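Local coordinates for protein 361aa long hypothetical D-aminopeptidase (Pyrococcus horikoshii, PDB 2DRH) that is of unknown function but belongs to the peptidase S58 (DmpA-like) family and so may act as an aminopeptidase, at residues Ile8-Phe13 and Ala318-Ile323; Ala259-Val264 and Pro310-Thr315; Val48-Thr53 and Cys136-Leu141. All coordinates share one frame; numbering follows the deposited sequence.

Contact 1: Ile8-Phe13 and Ala318-Ile323; sequences IKIGVF and AVEEAI
The carboxylate of E320 presents one flat face to the side chain of I10. The methyl CG2 of I10 stands over that face, 3.7 Å from E320 CD. It is almost equally far from the two oxygens, 4.0 Å from OE1 and 3.9 Å from OE2 of E320. The methyl therefore sits above the middle of the group. E321 is met at its stem, not at its carboxylate: I10 CD1 lies 3.9 Å from E321 CA and 4.1 Å from E321 CG. I10 thus spreads its two branches over neighbouring glutamates of one helix turn. Its CG2 lies anti to the backbone N, and its CG1 lies beside that N (chi1 -71°). CG1 carries CD1 on to E321. The extended chain of E320 carries its carboxylate under CG2. An alanine in place of I10 would remove both branches and is likely to open a gap beside the E320 carboxylate and the stem of E321. All three residues are buried, and two carboxylates here would probably be costly without partners. E320 OE1 forms a salt bridge with R268, and E321 OE1 forms one with R190, which also donates to I10 O. E317, one turn earlier on the helix, takes the backbone N-H groups of V12 and F13. The contact lays the N-terminal loop against helix 309-328, which rests through V319 on strand 240-246 and through E321 on A188 of strand 184-193.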
loop_
_atom_site.group_PDB
_atom_site.type_symbol
_atom_site.label_atom_id
_atom_site.label_comp_id
_atom_site.label_asym_id
_atom_site.label_seq_id
_atom_site.Cartn_x
_atom_site.Cartn_y
_atom_site.Cartn_z
ATOM N N ILE A 8 -27.524 -25.542 9.412
ATOM C CA ILE A 8 -26.372 -25.292 8.552
ATOM C C ILE A 8 -25.173 -24.909 9.412
ATOM O O ILE A 8 -25.194 -23.902 10.117
ATOM C CB ILE A 8 -26.661 -24.163 7.542
ATOM C CG1 ILE A 8 -27.824 -24.570 6.634
ATOM C CG2 ILE A 8 -25.410 -23.867 6.720
ATOM C CD1 ILE A 8 -28.260 -23.495 5.658
ATOM N N LYS A 9 -24.129 -25.727 9.353
ATOM C CA LYS A 9 -22.926 -25.496 10.137
ATOM C C LYS A 9 -21.833 -24.853 9.294
ATOM O O LYS A 9 -21.479 -25.362 8.232
ATOM C CB LYS A 9 -22.397 -26.823 10.689
ATOM C CG LYS A 9 -23.405 -27.648 11.488
ATOM C CD LYS A 9 -22.933 -29.099 11.600
ATOM C CE LYS A 9 -23.841 -29.928 12.486
ATOM N NZ LYS A 9 -23.716 -29.543 13.920
ATOM N N ILE A 10 -21.304 -23.731 9.770
ATOM C CA ILE A 10 -20.230 -23.033 9.078
ATOM C C ILE A 10 -19.109 -22.793 10.074
ATOM O O ILE A 10 -19.315 -22.167 11.112
ATOM C CB ILE A 10 -20.709 -21.680 8.501
ATOM C CG1 ILE A 10 -21.651 -21.935 7.322
ATOM C CG2 ILE A 10 -19.517 -20.843 8.054
ATOM C CD1 ILE A 10 -22.249 -20.685 6.737
ATOM N N GLY A 11 -17.926 -23.309 9.757
ATOM C CA GLY A 11 -16.788 -23.146 10.639
ATOM C C GLY A 11 -16.772 -24.164 11.764
ATOM O O GLY A 11 -17.590 -25.088 11.786
ATOM N N VAL A 12 -15.846 -23.991 12.702
ATOM C CA VAL A 12 -15.708 -24.905 13.827
ATOM C C VAL A 12 -15.805 -24.190 15.170
ATOM O O VAL A 12 -15.833 -24.829 16.222
ATOM C CB VAL A 12 -14.356 -25.641 13.771
ATOM C CG1 VAL A 12 -14.225 -26.395 12.457
ATOM C CG2 VAL A 12 -13.218 -24.644 13.923
ATOM N N PHE A 13 -15.839 -22.864 15.144
ATOM C CA PHE A 13 -15.941 -22.107 16.385
ATOM C C PHE A 13 -17.403 -21.905 16.729
ATOM O O PHE A 13 -18.255 -21.856 15.842
ATOM C CB PHE A 13 -15.246 -20.751 16.252
ATOM C CG PHE A 13 -13.748 -20.841 16.187
ATOM C CD1 PHE A 13 -13.025 -21.363 17.252
ATOM C CD2 PHE A 13 -13.059 -20.403 15.064
ATOM C CE1 PHE A 13 -11.630 -21.450 17.197
ATOM C CE2 PHE A 13 -11.671 -20.485 14.999
ATOM C CZ PHE A 13 -10.954 -21.010 16.066
ATOM N N ALA A 318 -17.157 -15.853 10.730
ATOM C CA ALA A 318 -18.204 -14.878 11.007
ATOM C C ALA A 318 -18.687 -14.221 9.713
ATOM O O ALA A 318 -19.881 -14.023 9.525
ATOM C CB ALA A 318 -17.687 -13.821 11.967
ATOM N N VAL A 319 -17.755 -13.876 8.829
ATOM C CA VAL A 319 -18.123 -13.244 7.563
ATOM C C VAL A 319 -18.921 -14.192 6.680
ATOM O O VAL A 319 -19.961 -13.817 6.163
ATOM C CB VAL A 319 -16.876 -12.754 6.783
ATOM C CG1 VAL A 319 -17.266 -12.355 5.337
ATOM C CG2 VAL A 319 -16.264 -11.555 7.499
ATOM N N GLU A 320 -18.448 -15.425 6.519
ATOM C CA GLU A 320 -19.154 -16.382 5.674
ATOM C C GLU A 320 -20.595 -16.581 6.127
ATOM O O GLU A 320 -21.518 -16.524 5.309
ATOM C CB GLU A 320 -18.434 -17.737 5.641
ATOM C CG GLU A 320 -19.062 -18.739 4.665
ATOM C CD GLU A 320 -18.321 -20.072 4.595
ATOM O OE1 GLU A 320 -17.102 -20.107 4.898
ATOM O OE2 GLU A 320 -18.954 -21.085 4.218
ATOM N N GLU A 321 -20.800 -16.816 7.423
ATOM C CA GLU A 321 -22.153 -17.013 7.896
ATOM C C GLU A 321 -22.946 -15.713 7.796
ATOM O O GLU A 321 -24.116 -15.728 7.413
ATOM C CB GLU A 321 -22.179 -17.525 9.344
ATOM C CG GLU A 321 -23.509 -18.214 9.695
ATOM C CD GLU A 321 -23.773 -18.321 11.192
ATOM O OE1 GLU A 321 -22.882 -18.781 11.938
ATOM O OE2 GLU A 321 -24.886 -17.949 11.620
ATOM N N ALA A 322 -22.310 -14.593 8.132
ATOM C CA ALA A 322 -22.987 -13.301 8.076
ATOM C C ALA A 322 -23.549 -13.034 6.681
ATOM O O ALA A 322 -24.637 -12.465 6.547
ATOM C CB ALA A 322 -22.038 -12.183 8.477
ATOM N N ILE A 323 -22.813 -13.438 5.650
ATOM C CA ILE A 323 -23.268 -13.242 4.279
ATOM C C ILE A 323 -24.503 -14.093 4.035
ATOM O O ILE A 323 -25.515 -13.602 3.532
ATOM C CB ILE A 323 -22.173 -13.625 3.256
ATOM C CG1 ILE A 323 -21.014 -12.626 3.349
ATOM C CG2 ILE A 323 -22.758 -13.648 1.836
ATOM C CD1 ILE A 323 -19.809 -12.986 2.499
#

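Contact 2: Ala259-Val264 and Pro310-Thr315; sequences AKRAIV and PLFKAT
The axes of segments 259-264 and 310-315 come within 8.3 Å and run at 48° to each other, both in broadly the same N-to-C sense. This is helix-helix packing in a layer over the mixed sheet, consistent with the layered alpha/beta architecture of the DmpA family. Helix 252-268 touches F72 of strand 65-73, and helix 309-328 touches V201 of strand 198-207. The main side-chain contact is a cation-pi interaction. R261 CZ lies over one face of the F312 ring, 3.8 Å from the ring centroid. The guanidinium does not stack flat: its plane is turned 46° from the ring. Its NH2 end tips closest, 3.1 Å from F312 CE2, while NE is 3.3 Å from F312 CD2. The aliphatic stem also takes part, with R261 CG 3.5 Å from F312 CG. The R261 chain bends at chi2 (-53°), which keeps the stem and the guanidinium on the same ring face. The cation has a second tie, since R261 NH2 donates to A273 O of the second subunit. F312 packs on that same A273, so the pair lies at a subunit interface. Farther along both helices, T315 packs against the other backbone. Its CG2 is anti to the backbone N and points across the contact, 3.8 Å from A262 N. The hydroxyl turns back into its own helix. T315 OG1 donates to L311 O at 2.6 Å, and T315 N reaches that same oxygen from the opposite face of the carbonyl plane.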
loop_
_atom_site.group_PDB
_atom_site.type_symbol
_atom_site.label_atom_id
_atom_site.label_comp_id
_atom_site.label_asym_id
_atom_site.label_seq_id
_atom_site.Cartn_x
_atom_site.Cartn_y
_atom_site.Cartn_z
ATOM N N ALA A 259 -8.763 -7.488 8.966
ATOM C CA ALA A 259 -9.640 -7.037 7.894
ATOM C C ALA A 259 -9.489 -7.916 6.642
ATOM O O ALA A 259 -10.479 -8.280 6.009
ATOM C CB ALA A 259 -9.348 -5.571 7.566
ATOM N N LYS A 260 -8.253 -8.272 6.303
ATOM C CA LYS A 260 -7.979 -9.107 5.132
ATOM C C LYS A 260 -8.590 -10.502 5.200
ATOM O O LYS A 260 -8.926 -11.092 4.171
ATOM C CB LYS A 260 -6.471 -9.277 4.937
ATOM C CG LYS A 260 -5.754 -8.122 4.287
ATOM C CD LYS A 260 -4.327 -8.535 3.935
ATOM C CE LYS A 260 -3.541 -7.393 3.301
ATOM N NZ LYS A 260 -2.154 -7.826 2.994
ATOM N N ARG A 261 -8.713 -11.037 6.412
ATOM C CA ARG A 261 -9.249 -12.372 6.608
ATOM C C ARG A 261 -10.735 -12.450 6.303
ATOM O O ARG A 261 -11.281 -13.535 6.066
ATOM C CB ARG A 261 -8.950 -12.837 8.041
ATOM C CG ARG A 261 -7.456 -12.903 8.344
ATOM C CD ARG A 261 -6.727 -13.750 7.294
ATOM N NE ARG A 261 -5.304 -13.928 7.574
ATOM C CZ ARG A 261 -4.376 -12.995 7.408
ATOM N NH1 ARG A 261 -4.702 -11.794 6.957
ATOM N NH2 ARG A 261 -3.114 -13.269 7.686
ATOM N N ALA A 262 -11.389 -11.298 6.296
ATOM C CA ALA A 262 -12.807 -11.247 5.988
ATOM C C ALA A 262 -13.035 -11.696 4.544
ATOM O O ALA A 262 -14.096 -12.225 4.212
ATOM C CB ALA A 262 -13.335 -9.826 6.180
ATOM N N ILE A 263 -12.036 -11.493 3.690
ATOM C CA ILE A 263 -12.158 -11.879 2.289
ATOM C C ILE A 263 -12.200 -13.389 2.124
ATOM O O ILE A 263 -12.743 -13.901 1.141
ATOM C CB ILE A 263 -10.998 -11.317 1.451
ATOM C CG1 ILE A 263 -10.928 -9.805 1.635
ATOM C CG2 ILE A 263 -11.214 -11.640 -0.027
ATOM C CD1 ILE A 263 -12.228 -9.092 1.305
ATOM N N VAL A 264 -11.623 -14.113 3.079
ATOM C CA VAL A 264 -11.651 -15.561 2.995
ATOM C C VAL A 264 -13.110 -16.022 3.090
ATOM O O VAL A 264 -13.545 -16.897 2.339
ATOM C CB VAL A 264 -10.823 -16.208 4.125
ATOM C CG1 VAL A 264 -10.912 -17.726 4.026
ATOM C CG2 VAL A 264 -9.370 -15.767 4.021
ATOM N N PRO A 310 -6.321 -18.081 15.385
ATOM C CA PRO A 310 -7.712 -18.422 15.672
ATOM C C PRO A 310 -8.623 -17.241 15.336
ATOM O O PRO A 310 -9.740 -17.429 14.850
ATOM C CB PRO A 310 -7.683 -18.731 17.168
ATOM C CG PRO A 310 -6.343 -19.349 17.334
ATOM C CD PRO A 310 -5.462 -18.415 16.539
ATOM N N LEU A 311 -8.149 -16.023 15.587
ATOM C CA LEU A 311 -8.954 -14.845 15.281
ATOM C C LEU A 311 -9.095 -14.679 13.754
ATOM O O LEU A 311 -10.125 -14.212 13.267
ATOM C CB LEU A 311 -8.332 -13.589 15.909
ATOM C CG LEU A 311 -8.242 -13.563 17.449
ATOM C CD1 LEU A 311 -7.340 -12.432 17.893
ATOM C CD2 LEU A 311 -9.623 -13.399 18.061
ATOM N N PHE A 312 -8.066 -15.060 13.002
ATOM C CA PHE A 312 -8.137 -14.966 11.540
ATOM C C PHE A 312 -9.210 -15.931 11.033
ATOM O O PHE A 312 -10.008 -15.591 10.159
ATOM C CB PHE A 312 -6.800 -15.342 10.890
ATOM C CG PHE A 312 -5.705 -14.324 11.078
ATOM C CD1 PHE A 312 -5.959 -13.086 11.655
ATOM C CD2 PHE A 312 -4.410 -14.606 10.644
ATOM C CE1 PHE A 312 -4.940 -12.143 11.796
ATOM C CE2 PHE A 312 -3.390 -13.674 10.780
ATOM C CZ PHE A 312 -3.656 -12.441 11.357
ATOM N N LYS A 313 -9.224 -17.141 11.585
ATOM C CA LYS A 313 -10.209 -18.138 11.177
ATOM C C LYS A 313 -11.619 -17.722 11.589
ATOM O O LYS A 313 -12.554 -17.797 10.787
ATOM C CB LYS A 313 -9.871 -19.505 11.781
ATOM C CG LYS A 313 -11.015 -20.511 11.695
ATOM C CD LYS A 313 -10.602 -21.883 12.186
ATOM C CE LYS A 313 -9.609 -22.514 11.234
ATOM N NZ LYS A 313 -10.187 -22.592 9.871
ATOM N N ALA A 314 -11.762 -17.285 12.839
ATOM C CA ALA A 314 -13.051 -16.849 13.369
ATOM C C ALA A 314 -13.620 -15.706 12.523
ATOM O O ALA A 314 -14.824 -15.609 12.327
ATOM C CB ALA A 314 -12.893 -16.396 14.834
ATOM N N THR A 315 -12.742 -14.838 12.038
ATOM C CA THR A 315 -13.159 -13.715 11.207
ATOM C C THR A 315 -13.769 -14.248 9.914
ATOM O O THR A 315 -14.886 -13.885 9.552
ATOM C CB THR A 315 -11.956 -12.806 10.858
ATOM O OG1 THR A 315 -11.417 -12.249 12.061
ATOM C CG2 THR A 315 -12.387 -11.667 9.915
#

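Contact 3: Val48-Thr53 and Cys136-Leu141; sequences VRTGVT and CNDSYL
R49 sets its CB 4.4 Å from CB of L141, and from there its chain runs past the L141 carbonyl. R49 CG is 3.5 Å from L141 O. The chain then bends at chi2 (-79°) and leads the guanidinium away from segment 136-141. NE donates to D334 O and NH2 to G37 O. NH1 bonds V48 O at 3.1 Å with an N-H...O angle of 162°. That oxygen lies in the guanidinium plane, but the donor stands above the V48 carbonyl plane. Backbone carbonyls thus hold all three nitrogens and fix the group's rotation. The next residue makes the direct polar link. T50 OG1 donates to D138 OD2 at 2.9 Å, on the syn lone pair. T50 OG1 also accepts from N100 ND2 of strand 96-100, and D138 OD1 accepts from N142 ND2. Both ends of the T50-D138 bond are therefore steadied. N137 OD1 accepts from S139 N at 2.8 Å, an Asx turn. This turn follows strand 132-136 directly, and D138 within it bonds strand 48-56, so the loop after one edge strand of the four-stranded mixed sheet reaches past the end of strand 96-100 to strand 48-56.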
loop_
_atom_site.group_PDB
_atom_site.type_symbol
_atom_site.label_atom_id
_atom_site.label_comp_id
_atom_site.label_asym_id
_atom_site.label_seq_id
_atom_site.Cartn_x
_atom_site.Cartn_y
_atom_site.Cartn_z
ATOM N N VAL A 48 -38.678 4.115 -3.873
ATOM C CA VAL A 48 -37.559 4.225 -2.948
ATOM C C VAL A 48 -37.396 2.969 -2.102
ATOM O O VAL A 48 -38.318 2.542 -1.407
ATOM C CB VAL A 48 -37.718 5.442 -2.011
ATOM C CG1 VAL A 48 -39.038 5.370 -1.299
ATOM C CG2 VAL A 48 -36.581 5.477 -0.996
ATOM N N ARG A 49 -36.202 2.389 -2.172
ATOM C CA ARG A 49 -35.866 1.179 -1.434
ATOM C C ARG A 49 -34.416 1.335 -0.983
ATOM O O ARG A 49 -33.513 0.722 -1.541
ATOM C CB ARG A 49 -36.004 -0.044 -2.346
ATOM C CG ARG A 49 -37.377 -0.214 -3.012
ATOM C CD ARG A 49 -38.425 -0.808 -2.072
ATOM N NE ARG A 49 -39.657 -1.179 -2.778
ATOM C CZ ARG A 49 -40.591 -0.317 -3.180
ATOM N NH1 ARG A 49 -40.451 0.984 -2.947
ATOM N NH2 ARG A 49 -41.666 -0.755 -3.825
ATOM N N THR A 50 -34.196 2.179 0.018
ATOM C CA THR A 50 -32.851 2.421 0.510
ATOM C C THR A 50 -32.879 2.633 2.024
ATOM O O THR A 50 -33.874 2.323 2.677
ATOM C CB THR A 50 -32.225 3.652 -0.211
ATOM O OG1 THR A 50 -30.836 3.742 0.110
ATOM C CG2 THR A 50 -32.916 4.938 0.205
ATOM N N GLY A 51 -31.794 3.150 2.587
ATOM C CA GLY A 51 -31.768 3.364 4.024
ATOM C C GLY A 51 -30.392 3.661 4.569
ATOM O O GLY A 51 -29.452 3.904 3.813
ATOM N N VAL A 52 -30.276 3.620 5.893
ATOM C CA VAL A 52 -29.029 3.900 6.582
ATOM C C VAL A 52 -28.843 2.953 7.760
ATOM O O VAL A 52 -29.798 2.626 8.465
ATOM C CB VAL A 52 -29.015 5.356 7.121
ATOM C CG1 VAL A 52 -27.748 5.612 7.933
ATOM C CG2 VAL A 52 -29.108 6.337 5.969
ATOM N N THR A 53 -27.610 2.508 7.965
ATOM C CA THR A 53 -27.291 1.619 9.072
ATOM C C THR A 53 -26.089 2.204 9.806
ATOM O O THR A 53 -25.080 2.561 9.186
ATOM C CB THR A 53 -26.936 0.199 8.583
ATOM O OG1 THR A 53 -28.081 -0.403 7.967
ATOM C CG2 THR A 53 -26.476 -0.665 9.752
ATOM N N CYS A 136 -22.915 0.660 -0.804
ATOM C CA CYS A 136 -23.215 -0.321 -1.840
ATOM C C CYS A 136 -24.267 0.325 -2.764
ATOM O O CYS A 136 -25.034 1.187 -2.335
ATOM C CB CYS A 136 -23.727 -1.619 -1.216
ATOM S SG CYS A 136 -22.391 -2.635 -0.499
ATOM N N ASN A 137 -24.288 -0.071 -4.033
ATOM C CA ASN A 137 -25.219 0.507 -5.008
ATOM C C ASN A 137 -26.547 -0.263 -5.040
ATOM O O ASN A 137 -26.573 -1.429 -5.420
ATOM C CB ASN A 137 -24.559 0.471 -6.396
ATOM C CG ASN A 137 -25.313 1.278 -7.434
ATOM O OD1 ASN A 137 -26.527 1.433 -7.359
ATOM N ND2 ASN A 137 -24.592 1.785 -8.418
ATOM N N ASP A 138 -27.647 0.375 -4.643
ATOM C CA ASP A 138 -28.947 -0.299 -4.656
ATOM C C ASP A 138 -29.809 0.089 -5.861
ATOM O O ASP A 138 -31.020 -0.128 -5.865
ATOM C CB ASP A 138 -29.721 -0.015 -3.357
ATOM C CG ASP A 138 -29.707 1.459 -2.970
ATOM O OD1 ASP A 138 -29.444 2.305 -3.849
ATOM O OD2 ASP A 138 -29.969 1.770 -1.783
ATOM N N SER A 139 -29.178 0.634 -6.897
ATOM C CA SER A 139 -29.904 1.076 -8.086
ATOM C C SER A 139 -30.879 0.083 -8.714
ATOM O O SER A 139 -31.903 0.489 -9.263
ATOM C CB SER A 139 -28.920 1.548 -9.155
ATOM O OG SER A 139 -28.144 0.465 -9.614
ATOM N N TYR A 140 -30.584 -1.211 -8.646
ATOM C CA TYR A 140 -31.487 -2.189 -9.252
ATOM C C TYR A 140 -32.907 -2.077 -8.704
ATOM O O TYR A 140 -33.879 -2.216 -9.446
ATOM C CB TYR A 140 -30.976 -3.617 -9.045
ATOM C CG TYR A 140 -31.729 -4.634 -9.875
ATOM C CD1 TYR A 140 -31.585 -4.675 -11.266
ATOM C CD2 TYR A 140 -32.615 -5.530 -9.278
ATOM C CE1 TYR A 140 -32.309 -5.585 -12.041
ATOM C CE2 TYR A 140 -33.343 -6.442 -10.041
ATOM C CZ TYR A 140 -33.184 -6.464 -11.423
ATOM O OH TYR A 140 -33.900 -7.373 -12.170
ATOM N N LEU A 141 -33.031 -1.819 -7.406
ATOM C CA LEU A 141 -34.345 -1.693 -6.789
ATOM C C LEU A 141 -34.649 -0.268 -6.329
ATOM O O LEU A 141 -35.807 0.097 -6.146
ATOM C CB LEU A 141 -34.450 -2.641 -5.585
ATOM C CG LEU A 141 -34.395 -4.152 -5.852
ATOM C CD1 LEU A 141 -34.364 -4.909 -4.527
ATOM C CD2 LEU A 141 -35.603 -4.573 -6.674
#

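Contacts 1 and 2 share helix 309-328, and their centres are about 11 Å apart. They touch directly. F13 CE2 of contact 1 packs 3.3 Å from K313 CD of contact 2, and V319 CG1 lies 3.4 Å from A262 O. The N-terminal loop and helix 252-268 therefore pack on one shared helix. Contact 3 stands apart: its centre is about 26 Å from that of contact 1 and about 27 Å from that of contact 2. Contacts 2 and 3 lie on opposite sides of the chain's centre. Along the chain, contact 1 closes a loop that contains both others. The second subunit reaches contact 2, and the third packs on contact 3.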